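Local coordinates for SnoK (Streptomyces nogalater, PDB 5EPA), which acts as a non-heme iron, 2-oxoglutarate-dependent carbocyclase in the biosynthesis of the polyketide nogalamycin, at residues 163-168 with 203-208; 150-155 with 211-216; 158-163 with 226-231; 168-173 with 219-224. All coordinates share one frame; numbering follows the deposited sequence.

Contact 1: 163-168 with 203-208; sequences CMSYVP and RVAVPV. With AKG (2-oxoglutaric acid), chain H.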
loop_
_atom_site.group_PDB
_atom_site.type_symbol
_atom_site.label_atom_id
_atom_site.label_comp_id
_atom_site.label_asym_id
_atom_site.label_seq_id
_atom_site.Cartn_x
_atom_site.Cartn_y
_atom_site.Cartn_z
ATOM N N CYS A 163 2.884 -3.543 12.751
ATOM C CA CYS A 163 1.777 -3.992 11.923
ATOM C C CYS A 163 0.857 -2.836 11.551
ATOM O O CYS A 163 0.919 -1.749 12.141
ATOM C CB CYS A 163 0.977 -5.099 12.575
ATOM S SG CYS A 163 -0.246 -4.510 13.747
ATOM N N MET A 164 0.024 -3.091 10.555
ATOM C CA MET A 164 -0.927 -2.085 10.072
ATOM C C MET A 164 -2.197 -2.084 10.935
ATOM O O MET A 164 -2.551 -3.116 11.476
ATOM C CB MET A 164 -1.325 -2.403 8.638
ATOM C CG MET A 164 -0.156 -2.411 7.660
ATOM S SD MET A 164 0.306 -0.753 7.206
ATOM C CE MET A 164 -0.964 -0.433 6.004
ATOM N N SER A 165 -2.860 -0.932 11.012
ATOM C CA SER A 165 -4.207 -0.842 11.529
ATOM C C SER A 165 -5.084 -0.061 10.587
ATOM O O SER A 165 -4.601 0.814 9.876
ATOM C CB SER A 165 -4.240 -0.161 12.907
ATOM O OG SER A 165 -3.536 -0.920 13.862
ATOM N N TYR A 166 -6.379 -0.360 10.610
ATOM C CA TYR A 166 -7.360 0.193 9.653
ATOM C C TYR A 166 -8.608 0.662 10.383
ATOM O O TYR A 166 -8.944 0.143 11.439
ATOM C CB TYR A 166 -7.787 -0.887 8.634
ATOM C CG TYR A 166 -6.618 -1.542 7.963
ATOM C CD1 TYR A 166 -6.026 -2.653 8.525
ATOM C CD2 TYR A 166 -6.091 -1.037 6.764
ATOM C CE1 TYR A 166 -4.933 -3.249 7.942
ATOM C CE2 TYR A 166 -5.006 -1.659 6.148
ATOM C CZ TYR A 166 -4.431 -2.770 6.747
ATOM O OH TYR A 166 -3.316 -3.371 6.210
ATOM N N VAL A 167 -9.244 1.694 9.846
ATOM C CA VAL A 167 -10.520 2.139 10.330
ATOM C C VAL A 167 -11.613 1.530 9.417
ATOM O O VAL A 167 -11.850 2.009 8.314
ATOM C CB VAL A 167 -10.603 3.668 10.347
ATOM C CG1 VAL A 167 -11.954 4.132 10.886
ATOM C CG2 VAL A 167 -9.507 4.241 11.215
ATOM N N PRO A 168 -12.319 0.490 9.917
ATOM C CA PRO A 168 -13.379 -0.151 9.146
ATOM C C PRO A 168 -14.436 0.813 8.593
ATOM O O PRO A 168 -14.956 1.654 9.313
ATOM C CB PRO A 168 -14.037 -1.088 10.165
ATOM C CG PRO A 168 -12.982 -1.340 11.162
ATOM C CD PRO A 168 -12.258 -0.047 11.290
ATOM N N ARG A 203 -10.559 1.173 15.522
ATOM C CA ARG A 203 -9.255 1.002 14.890
ATOM C C ARG A 203 -8.842 -0.482 15.007
ATOM O O ARG A 203 -8.727 -0.999 16.114
ATOM C CB ARG A 203 -8.273 1.880 15.659
ATOM C CG ARG A 203 -7.022 2.256 14.970
ATOM C CD ARG A 203 -5.981 2.871 15.938
ATOM N NE ARG A 203 -6.424 4.217 16.308
ATOM C CZ ARG A 203 -5.689 5.097 16.996
ATOM N NH1 ARG A 203 -4.457 4.777 17.408
ATOM N NH2 ARG A 203 -6.208 6.303 17.260
ATOM N N VAL A 204 -8.646 -1.173 13.889
ATOM C CA VAL A 204 -8.357 -2.615 13.918
ATOM C C VAL A 204 -6.925 -2.902 13.554
ATOM O O VAL A 204 -6.505 -2.604 12.431
ATOM C CB VAL A 204 -9.206 -3.419 12.918
ATOM C CG1 VAL A 204 -9.027 -4.913 13.178
ATOM C CG2 VAL A 204 -10.669 -3.086 13.095
ATOM N N ALA A 205 -6.180 -3.512 14.466
ATOM C CA ALA A 205 -4.815 -3.912 14.188
ATOM C C ALA A 205 -4.822 -5.298 13.604
ATOM O O ALA A 205 -5.480 -6.194 14.135
ATOM C CB ALA A 205 -3.987 -3.882 15.455
ATOM N N VAL A 206 -4.064 -5.488 12.526
ATOM C CA VAL A 206 -4.085 -6.726 11.764
ATOM C C VAL A 206 -2.673 -7.313 11.646
ATOM O O VAL A 206 -1.971 -7.114 10.643
ATOM C CB VAL A 206 -4.667 -6.508 10.360
ATOM C CG1 VAL A 206 -4.789 -7.820 9.622
ATOM C CG2 VAL A 206 -6.032 -5.859 10.423
ATOM N N PRO A 207 -2.233 -8.056 12.651
ATOM C CA PRO A 207 -0.958 -8.725 12.514
ATOM C C PRO A 207 -1.047 -9.834 11.486
ATOM O O PRO A 207 -2.118 -10.411 11.284
ATOM C CB PRO A 207 -0.711 -9.305 13.905
ATOM C CG PRO A 207 -2.074 -9.451 14.505
ATOM C CD PRO A 207 -2.815 -8.244 13.989
ATOM N N VAL A 208 0.077 -10.105 10.818
ATOM C CA VAL A 208 0.108 -11.095 9.746
ATOM C C VAL A 208 1.392 -11.900 9.723
ATOM O O VAL A 208 2.396 -11.501 10.283
ATOM C CB VAL A 208 -0.041 -10.447 8.373
ATOM C CG1 VAL A 208 -1.409 -9.785 8.246
ATOM C CG2 VAL A 208 1.081 -9.457 8.097
HETATM C C1 AKG H . 0.435 1.779 2.670
HETATM O O1 AKG H . 0.749 0.649 2.219
HETATM O O2 AKG H . -0.381 2.587 2.151
HETATM C C2 AKG H . 1.065 2.267 3.894
HETATM O O5 AKG H . 0.680 3.372 4.247
HETATM C C3 AKG H . 2.095 1.446 4.628
HETATM C C4 AKG H . 2.838 2.143 5.772
HETATM C C5 AKG H . 3.800 1.159 6.464
HETATM O O3 AKG H . 4.246 0.127 5.865
HETATM O O4 AKG H . 4.157 1.366 7.626
HETATM O O HOH W 1 -0.147 -5.637 9.234
#
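Tyr166 sets the CD1–CE1 edge of its ring against one branch of Val206, whose CG2 lies 3.7 Å from CD1 and close to the ring plane. The two side chains cross at about a right angle. CG of Tyr166 stands anti to the carbonyl carbon (chi1 -53°), and from there the ring reaches Val206, two residues along from its own bridge partner, Val204. With Val204 the backbone closes an antiparallel hydrogen-bonded pair: Tyr166 N gives to Val204 O at 2.9 Å, and Val204 N returns an almost straight bond (175°) to Tyr166 O. Next along, Ser165 and Ala205 form a non-hydrogen-bonded pair with CA atoms only 4.1 Å apart; two small side chains suit it, and Ser165 OG rests 3.4 Å from Ala205 CB. Val206 N then donates to Met164 O at 3.0 Å, while water 1 bridges the strands by accepting from Met164 N and donating to Val206 O. Beyond the other end, Pro168 CG presses tightly on Val204 CG2 at 3.5 Å. Met164 turns its tip elsewhere. Bent at chi2 and chi3, its flexible, unbranched chain carries SD to 3.8 Å from C3 of 2-oxoglutarate, where a polarisable thioether suits the aliphatic part of the ligand. Tyr166 also stacks on Tyr38 of strand 38-41. Strand 164-166 thus has 204-206 on one flank and 222-224 on the other, as in the smaller sheet of the double-stranded beta-helix (jelly roll) of the cupin clan.

Contact 2: 150-155 with 211-216; sequences AWIALT and GDVVFH. With AKG (2-oxoglutaric acid), chain H.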
loop_
_atom_site.group_PDB
_atom_site.type_symbol
_atom_site.label_atom_id
_atom_site.label_comp_id
_atom_site.label_asym_id
_atom_site.label_seq_id
_atom_site.Cartn_x
_atom_site.Cartn_y
_atom_site.Cartn_z
ATOM N N ALA A 150 -2.035 -3.495 -2.215
ATOM C CA ALA A 150 -1.691 -4.779 -1.650
ATOM C C ALA A 150 -0.460 -4.601 -0.769
ATOM O O ALA A 150 0.586 -4.226 -1.256
ATOM C CB ALA A 150 -1.376 -5.775 -2.757
ATOM N N TRP A 151 -0.600 -4.861 0.523
ATOM C CA TRP A 151 0.500 -4.730 1.476
ATOM C C TRP A 151 0.968 -6.122 1.772
ATOM O O TRP A 151 0.295 -6.881 2.455
ATOM C CB TRP A 151 0.012 -4.030 2.725
ATOM C CG TRP A 151 1.068 -3.526 3.670
ATOM C CD1 TRP A 151 1.699 -2.328 3.647
ATOM C CD2 TRP A 151 1.533 -4.198 4.839
ATOM N NE1 TRP A 151 2.559 -2.219 4.710
ATOM C CE2 TRP A 151 2.471 -3.366 5.456
ATOM C CE3 TRP A 151 1.266 -5.461 5.399
ATOM C CZ2 TRP A 151 3.109 -3.715 6.638
ATOM C CZ3 TRP A 151 1.943 -5.824 6.559
ATOM C CH2 TRP A 151 2.852 -4.952 7.162
ATOM N N ILE A 152 2.072 -6.483 1.143
ATOM C CA ILE A 152 2.546 -7.847 1.123
ATOM C C ILE A 152 3.573 -8.006 2.226
ATOM O O ILE A 152 4.580 -7.318 2.229
ATOM C CB ILE A 152 3.204 -8.151 -0.243
ATOM C CG1 ILE A 152 2.223 -7.890 -1.379
ATOM C CG2 ILE A 152 3.659 -9.606 -0.311
ATOM C CD1 ILE A 152 2.900 -7.629 -2.691
ATOM N N ALA A 153 3.365 -8.943 3.119
ATOM C CA ALA A 153 4.329 -9.173 4.199
ATOM C C ALA A 153 5.452 -10.083 3.753
ATOM O O ALA A 153 5.191 -11.182 3.276
ATOM C CB ALA A 153 3.641 -9.812 5.382
ATOM N N LEU A 154 6.689 -9.606 3.882
ATOM C CA LEU A 154 7.864 -10.396 3.544
ATOM C C LEU A 154 8.672 -10.805 4.778
ATOM O O LEU A 154 9.673 -11.487 4.677
ATOM C CB LEU A 154 8.735 -9.675 2.513
ATOM C CG LEU A 154 8.060 -9.461 1.145
ATOM C CD1 LEU A 154 8.988 -8.709 0.193
ATOM C CD2 LEU A 154 7.631 -10.754 0.490
ATOM N N THR A 155 8.199 -10.375 5.927
ATOM C CA THR A 155 8.578 -10.944 7.209
ATOM C C THR A 155 7.285 -11.220 7.957
ATOM O O THR A 155 6.246 -10.653 7.630
ATOM C CB THR A 155 9.401 -9.954 8.052
ATOM O OG1 THR A 155 8.656 -8.752 8.293
ATOM C CG2 THR A 155 10.688 -9.585 7.328
ATOM N N GLY A 211 4.138 -13.808 3.823
ATOM C CA GLY A 211 3.406 -14.420 2.713
ATOM C C GLY A 211 1.948 -14.059 2.653
ATOM O O GLY A 211 1.291 -14.259 1.609
ATOM N N ASP A 212 1.434 -13.509 3.752
ATOM C CA ASP A 212 0.075 -12.983 3.771
ATOM C C ASP A 212 0.040 -11.644 3.060
ATOM O O ASP A 212 1.062 -10.969 2.915
ATOM C CB ASP A 212 -0.450 -12.760 5.199
ATOM C CG ASP A 212 -0.607 -14.069 6.015
ATOM O OD1 ASP A 212 -0.448 -15.194 5.466
ATOM O OD2 ASP A 212 -0.937 -13.933 7.222
ATOM N N VAL A 213 -1.147 -11.255 2.639
ATOM C CA VAL A 213 -1.354 -9.937 2.049
ATOM C C VAL A 213 -2.572 -9.292 2.662
ATOM O O VAL A 213 -3.613 -9.934 2.780
ATOM C CB VAL A 213 -1.569 -10.013 0.529
ATOM C CG1 VAL A 213 -1.680 -8.626 -0.047
ATOM C CG2 VAL A 213 -0.410 -10.725 -0.140
ATOM N N VAL A 214 -2.467 -8.020 3.021
ATOM C CA VAL A 214 -3.643 -7.260 3.375
ATOM C C VAL A 214 -3.877 -6.211 2.304
ATOM O O VAL A 214 -3.001 -5.421 2.012
ATOM C CB VAL A 214 -3.502 -6.549 4.726
ATOM C CG1 VAL A 214 -4.844 -5.966 5.162
ATOM C CG2 VAL A 214 -2.988 -7.501 5.782
ATOM N N PHE A 215 -5.090 -6.173 1.773
ATOM C CA PHE A 215 -5.488 -5.214 0.738
ATOM C C PHE A 215 -6.306 -4.122 1.367
ATOM O O PHE A 215 -7.156 -4.382 2.217
ATOM C CB PHE A 215 -6.366 -5.883 -0.326
ATOM C CG PHE A 215 -5.675 -6.926 -1.122
ATOM C CD1 PHE A 215 -5.546 -8.182 -0.655
ATOM C CD2 PHE A 215 -5.144 -6.614 -2.379
ATOM C CE1 PHE A 215 -4.855 -9.144 -1.393
ATOM C CE2 PHE A 215 -4.487 -7.561 -3.134
ATOM C CZ PHE A 215 -4.338 -8.840 -2.634
ATOM N N HIS A 216 -6.058 -2.888 0.971
ATOM C CA HIS A 216 -6.908 -1.778 1.436
ATOM C C HIS A 216 -7.205 -0.763 0.340
ATOM O O HIS A 216 -6.328 -0.366 -0.438
ATOM C CB HIS A 216 -6.322 -1.088 2.735
ATOM C CG HIS A 216 -5.048 -0.335 2.521
ATOM N ND1 HIS A 216 -3.820 -0.923 2.647
ATOM C CD2 HIS A 216 -4.811 0.945 2.150
ATOM C CE1 HIS A 216 -2.875 -0.046 2.360
ATOM N NE2 HIS A 216 -3.449 1.108 2.103
HETATM C C1 AKG H . 0.435 1.779 2.670
HETATM O O1 AKG H . 0.749 0.649 2.219
HETATM O O2 AKG H . -0.381 2.587 2.151
HETATM C C2 AKG H . 1.065 2.267 3.894
HETATM O O5 AKG H . 0.680 3.372 4.247
HETATM C C3 AKG H . 2.095 1.446 4.628
HETATM C C4 AKG H . 2.838 2.143 5.772
HETATM C C5 AKG H . 3.800 1.159 6.464
HETATM O O3 AKG H . 4.246 0.127 5.865
HETATM O O4 AKG H . 4.157 1.366 7.626
#
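Strands 150-153 and 213-216 run antiparallel at 164°, their axes 4.6 Å apart, with Trp151 and Val214 as a hydrogen-bonded pair and Ala150–Phe215 and Ile152–Val213 as non-hydrogen-bonded pairs. Past the last bridge, Ala153 N donates to Asp212 O (3.1 Å) and Gly211 N to Ala153 O (2.9 Å); at the positive phi of Gly211 a side chain would collide with the carbonyl before it. On one face the packing is apolar. Val213 CG1 lies over one face of the Phe215 ring, toward its rim, while the small Ala150 CB touches Phe215 CE2 at 3.6 Å. Ile152 lies alongside Val213, pointing the same way. The opposite face looks into the active site. Trp151 holds CG anti to its backbone N (chi1 -166°), and the indole N-H points in the ring plane at 2-oxoglutarate: NE1 to O3 is 3.1 Å, nearly straight at 165°. A phenylalanine here would lack NE1 and would probably leave O3 without this donor and its carboxylate less firmly held, although Arg233 and Thr130 bond the ligand too. His216 brings its ring edge to the other end of the ligand, NE2 making a weak bond of 3.4 Å to O2 while also bonding Asp135 OD2. One firm N-H donor from Trp151 at the far carboxylate, with a weak one from His216 at the metal-bound end, would probably help to orient the ligand.

Contact 3: 158-163 with 226-231; sequences PVERGC and ANTSDS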
loop_
_atom_site.group_PDB
_atom_site.type_symbol
_atom_site.label_atom_id
_atom_site.label_comp_id
_atom_site.label_asym_id
_atom_site.label_seq_id
_atom_site.Cartn_x
_atom_site.Cartn_y
_atom_site.Cartn_z
ATOM N N PRO A 158 3.921 -9.521 13.761
ATOM C CA PRO A 158 3.080 -9.445 14.923
ATOM C C PRO A 158 2.920 -7.986 15.228
ATOM O O PRO A 158 3.637 -7.168 14.684
ATOM C CB PRO A 158 3.881 -10.166 16.012
ATOM C CG PRO A 158 5.299 -10.048 15.573
ATOM C CD PRO A 158 5.283 -9.980 14.068
ATOM N N VAL A 159 2.014 -7.670 16.141
ATOM C CA VAL A 159 1.624 -6.294 16.388
ATOM C C VAL A 159 2.789 -5.332 16.647
ATOM O O VAL A 159 2.910 -4.257 16.012
ATOM C CB VAL A 159 0.605 -6.236 17.553
ATOM C CG1 VAL A 159 0.389 -4.805 17.988
ATOM C CG2 VAL A 159 -0.725 -6.831 17.097
ATOM N N GLU A 160 3.664 -5.742 17.543
ATOM C CA GLU A 160 4.764 -4.897 17.963
ATOM C C GLU A 160 5.909 -4.817 16.964
ATOM O O GLU A 160 6.867 -4.072 17.172
ATOM C CB GLU A 160 5.261 -5.335 19.347
ATOM C CG GLU A 160 6.041 -6.661 19.368
ATOM C CD GLU A 160 5.195 -7.953 19.217
ATOM O OE1 GLU A 160 3.919 -7.948 19.395
ATOM O OE2 GLU A 160 5.872 -9.003 18.930
ATOM N N ARG A 161 5.834 -5.564 15.862
ATOM C CA ARG A 161 6.857 -5.426 14.796
ATOM C C ARG A 161 6.473 -4.380 13.752
ATOM O O ARG A 161 7.020 -4.359 12.672
ATOM C CB ARG A 161 7.161 -6.774 14.119
ATOM C CG ARG A 161 8.477 -6.737 13.360
ATOM C CD ARG A 161 8.978 -8.034 12.771
ATOM N NE ARG A 161 8.915 -9.154 13.680
ATOM C CZ ARG A 161 9.325 -10.383 13.367
ATOM N NH1 ARG A 161 9.856 -10.644 12.164
ATOM N NH2 ARG A 161 9.185 -11.347 14.272
ATOM N N GLY A 162 5.465 -3.564 14.043
ATOM C CA GLY A 162 5.042 -2.516 13.115
ATOM C C GLY A 162 3.882 -2.883 12.213
ATOM O O GLY A 162 3.888 -2.591 11.014
ATOM N N CYS A 163 2.884 -3.543 12.751
ATOM C CA CYS A 163 1.777 -3.992 11.923
ATOM C C CYS A 163 0.857 -2.836 11.551
ATOM O O CYS A 163 0.919 -1.749 12.141
ATOM C CB CYS A 163 0.977 -5.099 12.575
ATOM S SG CYS A 163 -0.246 -4.510 13.747
ATOM N N ALA A 226 4.810 1.584 15.523
ATOM C CA ALA A 226 6.271 1.547 15.620
ATOM C C ALA A 226 6.736 0.090 15.689
ATOM O O ALA A 226 6.007 -0.792 16.159
ATOM C CB ALA A 226 6.720 2.272 16.878
ATOM N N ASN A 227 7.946 -0.177 15.248
ATOM C CA ASN A 227 8.528 -1.494 15.437
ATOM C C ASN A 227 9.340 -1.444 16.686
ATOM O O ASN A 227 10.401 -0.816 16.707
ATOM C CB ASN A 227 9.404 -1.907 14.240
ATOM C CG ASN A 227 10.039 -3.281 14.419
ATOM O OD1 ASN A 227 9.874 -3.938 15.455
ATOM N ND2 ASN A 227 10.753 -3.738 13.382
ATOM N N THR A 228 8.822 -2.083 17.743
ATOM C CA THR A 228 9.507 -2.180 19.049
ATOM C C THR A 228 9.932 -3.598 19.331
ATOM O O THR A 228 10.416 -3.892 20.412
ATOM C CB THR A 228 8.593 -1.741 20.216
ATOM O OG1 THR A 228 7.382 -2.504 20.153
ATOM C CG2 THR A 228 8.250 -0.275 20.093
ATOM N N SER A 229 9.856 -4.457 18.318
ATOM C CA SER A 229 10.385 -5.813 18.415
ATOM C C SER A 229 11.928 -5.825 18.318
ATOM O O SER A 229 12.584 -4.792 18.394
ATOM C CB SER A 229 9.779 -6.697 17.327
ATOM O OG SER A 229 10.443 -6.492 16.071
ATOM N N ASP A 230 12.488 -7.016 18.141
ATOM C CA ASP A 230 13.917 -7.178 17.987
ATOM C C ASP A 230 14.307 -7.451 16.532
ATOM O O ASP A 230 15.478 -7.694 16.228
ATOM C CB ASP A 230 14.393 -8.309 18.895
ATOM C CG ASP A 230 14.405 -7.892 20.377
ATOM O OD1 ASP A 230 15.132 -6.934 20.717
ATOM O OD2 ASP A 230 13.728 -8.545 21.209
ATOM N N SER A 231 13.325 -7.429 15.632
ATOM C CA SER A 231 13.557 -7.837 14.240
ATOM C C SER A 231 13.013 -6.830 13.254
ATOM O O SER A 231 11.953 -6.233 13.472
ATOM C CB SER A 231 12.865 -9.168 13.968
ATOM O OG SER A 231 13.465 -10.147 14.732
#
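CG anti to the backbone N in both Arg161 (chi1 -162°) and Asn227 (chi1 179°) brings the start of the arginine chain beside the asparagine amide, Arg161 CG lying 3.8 Å from Asn227 ND2. A bend at chi3 then turns the guanidinium over Ser231, whose CB sits 3.7 Å above the centre of one face. Backbone polarity does the joining. Glu160 O, in the type I turn from Pro158 to Arg161, accepts from Thr228 N at 2.8 Å and, weakly, from Ser229 N. The next residue but one, Gly162, adopts a positive phi that a residue with a side chain could hardly take up here. Asn227 organises the other loop. Its OD1 takes Ser229 N, making an Asx turn, and also the hydroxyl of Ser229 at 2.7 Å; its ND2 sends a straight bond (179°) within the amide plane to Ser231 O at 2.8 Å, and bonds Lys122 O as well. Ser229 OG in turn accepts from Ser231 N at 3.1 Å, an ST turn, and touches Arg161 CG at 3.4 Å. A leucine in place of Asn227 would probably leave Ser229 N and Ser231 O without these mates and the loop 227-231 less firmly shaped. Arg161 NE is buried here without a partner in the model. Nearby, Gly162 O bonds Arg233, which binds 2-oxoglutarate. The bonds that join the loops are thus backbone ones between neutral groups: short residues with both donor and acceptor groups shape one loop, and Thr228 N, with a weaker share from Ser229 N, finds the Glu160 carbonyl in the other.

Contact 4: 168-173 with 219-224; sequences PGSHLR and RTVHMA. With FE (Fe (III) ion), chain G; AKG (2-oxoglutaric acid), chain H.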
loop_
_atom_site.group_PDB
_atom_site.type_symbol
_atom_site.label_atom_id
_atom_site.label_comp_id
_atom_site.label_asym_id
_atom_site.label_seq_id
_atom_site.Cartn_x
_atom_site.Cartn_y
_atom_site.Cartn_z
ATOM N N PRO A 168 -12.319 0.490 9.917
ATOM C CA PRO A 168 -13.379 -0.151 9.146
ATOM C C PRO A 168 -14.436 0.813 8.593
ATOM O O PRO A 168 -14.956 1.654 9.313
ATOM C CB PRO A 168 -14.037 -1.088 10.165
ATOM C CG PRO A 168 -12.982 -1.340 11.162
ATOM C CD PRO A 168 -12.258 -0.047 11.290
ATOM N N GLY A 169 -14.740 0.674 7.311
ATOM C CA GLY A 169 -15.779 1.477 6.650
ATOM C C GLY A 169 -15.346 2.881 6.278
ATOM O O GLY A 169 -16.120 3.625 5.705
ATOM N N SER A 170 -14.106 3.248 6.573
ATOM C CA SER A 170 -13.670 4.623 6.360
ATOM C C SER A 170 -13.516 4.999 4.869
ATOM O O SER A 170 -13.482 6.168 4.505
ATOM C CB SER A 170 -12.379 4.898 7.114
ATOM O OG SER A 170 -11.376 3.962 6.759
ATOM N N HIS A 171 -13.416 4.010 4.004
ATOM C CA HIS A 171 -13.456 4.249 2.565
ATOM C C HIS A 171 -14.781 4.757 2.027
ATOM O O HIS A 171 -14.835 5.233 0.882
ATOM C CB HIS A 171 -13.085 2.983 1.807
ATOM C CG HIS A 171 -14.069 1.860 1.961
ATOM N ND1 HIS A 171 -14.525 1.427 3.191
ATOM C CD2 HIS A 171 -14.629 1.039 1.047
ATOM C CE1 HIS A 171 -15.319 0.393 3.025
ATOM N NE2 HIS A 171 -15.426 0.155 1.733
ATOM N N LEU A 172 -15.832 4.676 2.818
ATOM C CA LEU A 172 -17.116 5.166 2.416
ATOM C C LEU A 172 -17.414 6.558 2.954
ATOM O O LEU A 172 -18.525 7.015 2.833
ATOM C CB LEU A 172 -18.234 4.207 2.868
ATOM C CG LEU A 172 -18.065 2.776 2.325
ATOM C CD1 LEU A 172 -19.112 1.870 2.975
ATOM C CD2 LEU A 172 -18.150 2.698 0.804
ATOM N N ARG A 173 -16.428 7.234 3.530
ATOM C CA ARG A 173 -16.635 8.593 4.001
ATOM C C ARG A 173 -17.187 9.498 2.912
ATOM O O ARG A 173 -16.783 9.408 1.751
ATOM C CB ARG A 173 -15.329 9.213 4.485
ATOM C CG ARG A 173 -14.833 8.720 5.816
ATOM C CD ARG A 173 -13.428 9.244 6.083
ATOM N NE ARG A 173 -12.460 8.684 5.132
ATOM C CZ ARG A 173 -11.343 9.275 4.768
ATOM N NH1 ARG A 173 -10.995 10.444 5.243
ATOM N NH2 ARG A 173 -10.535 8.663 3.964
ATOM N N ARG A 219 -9.203 4.972 -0.123
ATOM C CA ARG A 219 -9.881 5.841 0.854
ATOM C C ARG A 219 -9.947 5.294 2.242
ATOM O O ARG A 219 -10.447 5.976 3.145
ATOM C CB ARG A 219 -11.292 6.152 0.397
ATOM C CG ARG A 219 -11.292 7.162 -0.706
ATOM C CD ARG A 219 -12.693 7.459 -1.146
ATOM N NE ARG A 219 -12.640 8.177 -2.398
ATOM C CZ ARG A 219 -13.703 8.652 -3.021
ATOM N NH1 ARG A 219 -14.892 8.494 -2.501
ATOM N NH2 ARG A 219 -13.558 9.272 -4.168
ATOM N N THR A 220 -9.494 4.061 2.430
ATOM C CA THR A 220 -9.486 3.462 3.750
ATOM C C THR A 220 -8.421 4.163 4.597
ATOM O O THR A 220 -7.248 4.235 4.213
ATOM C CB THR A 220 -9.217 1.969 3.695
ATOM O OG1 THR A 220 -10.251 1.349 2.934
ATOM C CG2 THR A 220 -9.190 1.365 5.116
ATOM N N VAL A 221 -8.848 4.692 5.735
ATOM C CA VAL A 221 -7.942 5.303 6.674
ATOM C C VAL A 221 -7.120 4.191 7.329
ATOM O O VAL A 221 -7.681 3.218 7.854
ATOM C CB VAL A 221 -8.695 6.150 7.709
ATOM C CG1 VAL A 221 -7.771 6.698 8.771
ATOM C CG2 VAL A 221 -9.363 7.312 7.016
ATOM N N HIS A 222 -5.810 4.375 7.355
ATOM C CA HIS A 222 -4.943 3.406 7.957
ATOM C C HIS A 222 -3.687 4.021 8.559
ATOM O O HIS A 222 -3.364 5.188 8.361
ATOM C CB HIS A 222 -4.570 2.350 6.912
ATOM C CG HIS A 222 -3.830 2.893 5.722
ATOM N ND1 HIS A 222 -4.471 3.562 4.706
ATOM C CD2 HIS A 222 -2.515 2.857 5.373
ATOM C CE1 HIS A 222 -3.582 3.923 3.784
ATOM N NE2 HIS A 222 -2.367 3.533 4.171
ATOM N N MET A 223 -2.945 3.192 9.266
ATOM C CA MET A 223 -1.760 3.631 9.972
ATOM C C MET A 223 -0.884 2.407 10.274
ATOM O O MET A 223 -1.276 1.299 9.957
ATOM C CB MET A 223 -2.196 4.377 11.247
ATOM C CG MET A 223 -2.724 3.461 12.346
ATOM S SD MET A 223 -3.943 4.280 13.388
ATOM C CE MET A 223 -5.388 4.139 12.322
ATOM N N ALA A 224 0.267 2.599 10.911
ATOM C CA ALA A 224 1.053 1.461 11.403
ATOM C C ALA A 224 1.758 1.735 12.711
ATOM O O ALA A 224 2.122 2.847 12.992
ATOM C CB ALA A 224 2.075 1.030 10.362
HETATM FE FE FE G . -0.755 4.280 2.975
HETATM C C1 AKG H . 0.435 1.779 2.670
HETATM O O1 AKG H . 0.749 0.649 2.219
HETATM O O2 AKG H . -0.381 2.587 2.151
HETATM C C2 AKG H . 1.065 2.267 3.894
HETATM O O5 AKG H . 0.680 3.372 4.247
HETATM C C3 AKG H . 2.095 1.446 4.628
HETATM C C4 AKG H . 2.838 2.143 5.772
HETATM C C5 AKG H . 3.800 1.159 6.464
HETATM O O3 AKG H . 4.246 0.127 5.865
HETATM O O4 AKG H . 4.157 1.366 7.626
HETATM O O HOH W 2 -15.969 7.384 0.077
HETATM O O HOH W 3 0.887 5.081 1.818
#
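Arg219 sets CB on His171 CA at 3.6 Å, passes CD at 3.7 Å from His171 O, and runs on extended to its charged tip. There NE makes a salt bridge with Glu136, and NH1 gives to water 2, which in turn donates to the carbonyls of His171 and Arg173. A long, straight arginine suits this place because its methylenes lie along the backbone of His171 before its charge reaches Glu136. Ser170 faces the segment that leads into strand 222-224: OG accepts from Val221 N at 2.8 Å and is also bonded to Val167 O, so a small hydroxyl serves both backbones at once. The segment so held brings His222 to the metal, NE2 binding iron at 2.1 Å. With His133 and Asp135 it completes the facial triad of two histidines and one carboxylate found in non-heme iron dioxygenases; 2-oxoglutarate chelates through O2 and O5, and water 3 fills the sixth place. The ring is held from behind, ND1 donating in its own plane to Thr220 O at 2.9 Å, which fixes its rotation and probably makes NE2 a stronger donor to the metal. Further along, Ala224 CB lies 3.5 Å from O4 of the ligand. Arg173, bent at chi3 (-66°), turns its guanidinium back. NE reaches Ser170 O at 2.8 Å and NH2 reaches Arg219 O at 2.8 Å, while Val221 CG2 lies over one face. Asp134 forms a salt bridge with NH2, and Trp195 adds a cation-pi contact.

How the contacts relate
Contacts 1 and 4 both reach the smaller sheet, in which strands 164-166 and 222-224 are neighbours, with Ser165 N 2.9 Å from Met223 O, and Pro168 is common to both. Contact 2 lies in the larger sheet, and 2-oxoglutarate is gripped where the sheets approach. There Met164 CG of contact 1 packs on Trp151 CE2 of contact 2 at 3.6 Å, and His216 NE2 of contact 2 comes within 3.3 Å of His222 CE1 of contact 4. Contact 3, whose centre is about 22 Å from that of contact 4, ties together the loops leading into strands 164-166 and 233-242. It shares Cys163 with contact 1, and Cys163 O lies 3.5 Å from Ala224 CB.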